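Local atomic coordinates of MAR1 Ribonuclease (Caenorhabditis elegans, PDB entry 2B34), a protein that probably acts as a hydrolase of the isochorismatase family and is named a ribonuclease. Residues 35-40 against 69-74. Numbering follows the deposited sequence.
Sequences EIITTS and PTLKEG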
loop_
_atom_site.group_PDB
_atom_site.type_symbol
_atom_site.label_atom_id
_atom_site.label_comp_id
_atom_site.label_asym_id
_atom_site.label_seq_id
_atom_site.Cartn_x
_atom_site.Cartn_y
_atom_site.Cartn_z
ATOM N N GLU A 35 -22.824 -10.526 -4.225
ATOM C CA GLU A 35 -22.151 -9.537 -5.081
ATOM C C GLU A 35 -21.076 -10.191 -5.946
ATOM O O GLU A 35 -20.987 -9.954 -7.154
ATOM C CB GLU A 35 -21.513 -8.437 -4.219
ATOM C CG GLU A 35 -22.495 -7.481 -3.547
ATOM C CD GLU A 35 -22.952 -7.925 -2.162
ATOM O OE1 GLU A 35 -22.946 -9.134 -1.861
ATOM O OE2 GLU A 35 -23.337 -7.049 -1.363
ATOM N N ILE A 36 -20.272 -11.020 -5.298
ATOM C CA ILE A 36 -19.164 -11.742 -5.908
ATOM C C ILE A 36 -19.635 -12.731 -6.981
ATOM O O ILE A 36 -18.963 -12.911 -7.999
ATOM C CB ILE A 36 -18.307 -12.421 -4.790
ATOM C CG1 ILE A 36 -17.058 -11.591 -4.490
ATOM C CG2 ILE A 36 -17.936 -13.855 -5.120
ATOM C CD1 ILE A 36 -17.324 -10.311 -3.739
ATOM N N ILE A 37 -20.793 -13.346 -6.753
ATOM C CA ILE A 37 -21.427 -14.218 -7.746
ATOM C C ILE A 37 -21.851 -13.412 -8.974
ATOM O O ILE A 37 -21.521 -13.780 -10.102
ATOM C CB ILE A 37 -22.653 -14.983 -7.158
ATOM C CG1 ILE A 37 -22.217 -15.990 -6.078
ATOM C CG2 ILE A 37 -23.499 -15.640 -8.279
ATOM C CD1 ILE A 37 -21.087 -16.958 -6.476
ATOM N N THR A 38 -22.572 -12.313 -8.747
ATOM C CA THR A 38 -22.972 -11.415 -9.832
ATOM C C THR A 38 -21.768 -10.972 -10.663
ATOM O O THR A 38 -21.803 -11.009 -11.894
ATOM C CB THR A 38 -23.737 -10.174 -9.299
ATOM O OG1 THR A 38 -24.940 -10.604 -8.656
ATOM C CG2 THR A 38 -24.107 -9.227 -10.431
ATOM N N THR A 39 -20.703 -10.564 -9.981
ATOM C CA THR A 39 -19.510 -10.051 -10.650
ATOM C C THR A 39 -18.699 -11.172 -11.315
ATOM O O THR A 39 -18.198 -10.990 -12.423
ATOM C CB THR A 39 -18.649 -9.213 -9.684
ATOM O OG1 THR A 39 -19.465 -8.187 -9.114
ATOM C CG2 THR A 39 -17.492 -8.558 -10.409
ATOM N N SER A 40 -18.586 -12.321 -10.649
ATOM C CA SER A 40 -17.954 -13.497 -11.265
ATOM C C SER A 40 -18.703 -13.932 -12.528
ATOM O O SER A 40 -18.079 -14.349 -13.500
ATOM C CB SER A 40 -17.835 -14.666 -10.279
ATOM O OG SER A 40 -16.989 -14.334 -9.185
ATOM N N PRO A 69 -25.288 -22.471 -9.462
ATOM C CA PRO A 69 -26.024 -22.612 -10.726
ATOM C C PRO A 69 -25.865 -21.464 -11.726
ATOM O O PRO A 69 -25.557 -21.716 -12.891
ATOM C CB PRO A 69 -27.476 -22.737 -10.259
ATOM C CG PRO A 69 -27.353 -23.483 -8.973
ATOM C CD PRO A 69 -26.094 -22.958 -8.322
ATOM N N THR A 70 -26.058 -20.225 -11.273
ATOM C CA THR A 70 -25.971 -19.046 -12.142
ATOM C C THR A 70 -24.634 -18.955 -12.880
ATOM O O THR A 70 -24.592 -18.557 -14.040
ATOM C CB THR A 70 -26.196 -17.737 -11.354
ATOM O OG1 THR A 70 -27.318 -17.895 -10.478
ATOM C CG2 THR A 70 -26.476 -16.582 -12.304
ATOM N N LEU A 71 -23.552 -19.328 -12.200
ATOM C CA LEU A 71 -22.218 -19.288 -12.798
ATOM C C LEU A 71 -22.059 -20.352 -13.880
ATOM O O LEU A 71 -21.486 -20.085 -14.940
ATOM C CB LEU A 71 -21.128 -19.430 -11.727
ATOM C CG LEU A 71 -21.077 -18.360 -10.624
ATOM C CD1 LEU A 71 -20.077 -18.738 -9.556
ATOM C CD2 LEU A 71 -20.767 -16.975 -11.175
ATOM N N LYS A 72 -22.579 -21.548 -13.606
ATOM C CA LYS A 72 -22.565 -22.657 -14.562
ATOM C C LYS A 72 -23.375 -22.346 -15.817
ATOM O O LYS A 72 -23.003 -22.761 -16.910
ATOM C CB LYS A 72 -23.085 -23.940 -13.910
ATOM C CG LYS A 72 -22.155 -24.519 -12.862
ATOM C CD LYS A 72 -22.680 -25.840 -12.302
ATOM C CE LYS A 72 -22.421 -26.997 -13.258
ATOM N NZ LYS A 72 -22.835 -28.298 -12.663
ATOM N N GLU A 73 -24.473 -21.606 -15.647
ATOM C CA GLU A 73 -25.339 -21.185 -16.756
ATOM C C GLU A 73 -24.595 -20.360 -17.804
ATOM O O GLU A 73 -24.916 -20.424 -18.989
ATOM C CB GLU A 73 -26.517 -20.358 -16.236
ATOM C CG GLU A 73 -27.604 -21.141 -15.529
ATOM C CD GLU A 73 -28.752 -20.249 -15.071
ATOM O OE1 GLU A 73 -29.422 -19.628 -15.930
ATOM O OE2 GLU A 73 -28.984 -20.171 -13.846
ATOM N N GLY A 74 -23.613 -19.580 -17.359
ATOM C CA GLY A 74 -22.863 -18.702 -18.258
ATOM C C GLY A 74 -21.603 -19.299 -18.858
ATOM O O GLY A 74 -21.036 -18.738 -19.799
#
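Leu-71 reaches from the short helix 69-74 onto the flank of helix 33-49 and lays its two methyls against two different parts of that surface. CD1 of Leu-71 meets CD1 of Ile-37 at 3.7 Å, methyl to methyl, with the two side chains crossing at about a right angle. The other branch, CD2 of Leu-71, meets the backbone of the same isoleucine, 3.5 Å from Ile-37 O, and lies 3.8 Å from CB of Ser-40, nearly one turn of helix further on. CB of Leu-71 points toward helix 33-49, and the first torsion (chi1 -60°) sets CG beside the backbone N, from where the two methyls spread over Ile-37 and Ser-40.

Ser-40 turns its CB to the leucine but spends its hydroxyl on its own helix. Ser-40 OG, anti to its carbonyl carbon (chi1 -63°) and beside the backbone N, donates to Ile-36 O at 2.7 Å, tilted 33° from the carbonyl plane. Ser-40 N reaches the same oxygen from the opposite face, so this carbonyl is gripped twice.

Arg-41 and Ile-44 of helix 33-49 extend the surface under Leu-71, and Gly-74 O accepts a hydrogen bond from Arg-48. Ser-40 also touches Leu-22 and Ala-135, the latter on strand 128-137 of the parallel sheet. The contact thus joins the short helix to one that packs on the sheet of this alpha/beta fold. The side-chain contact is apolar, with one methyl also lying against the Ile-37 carbonyl oxygen, and it offers no directional bond; the buried serine hydroxyl is satisfied within its own helix.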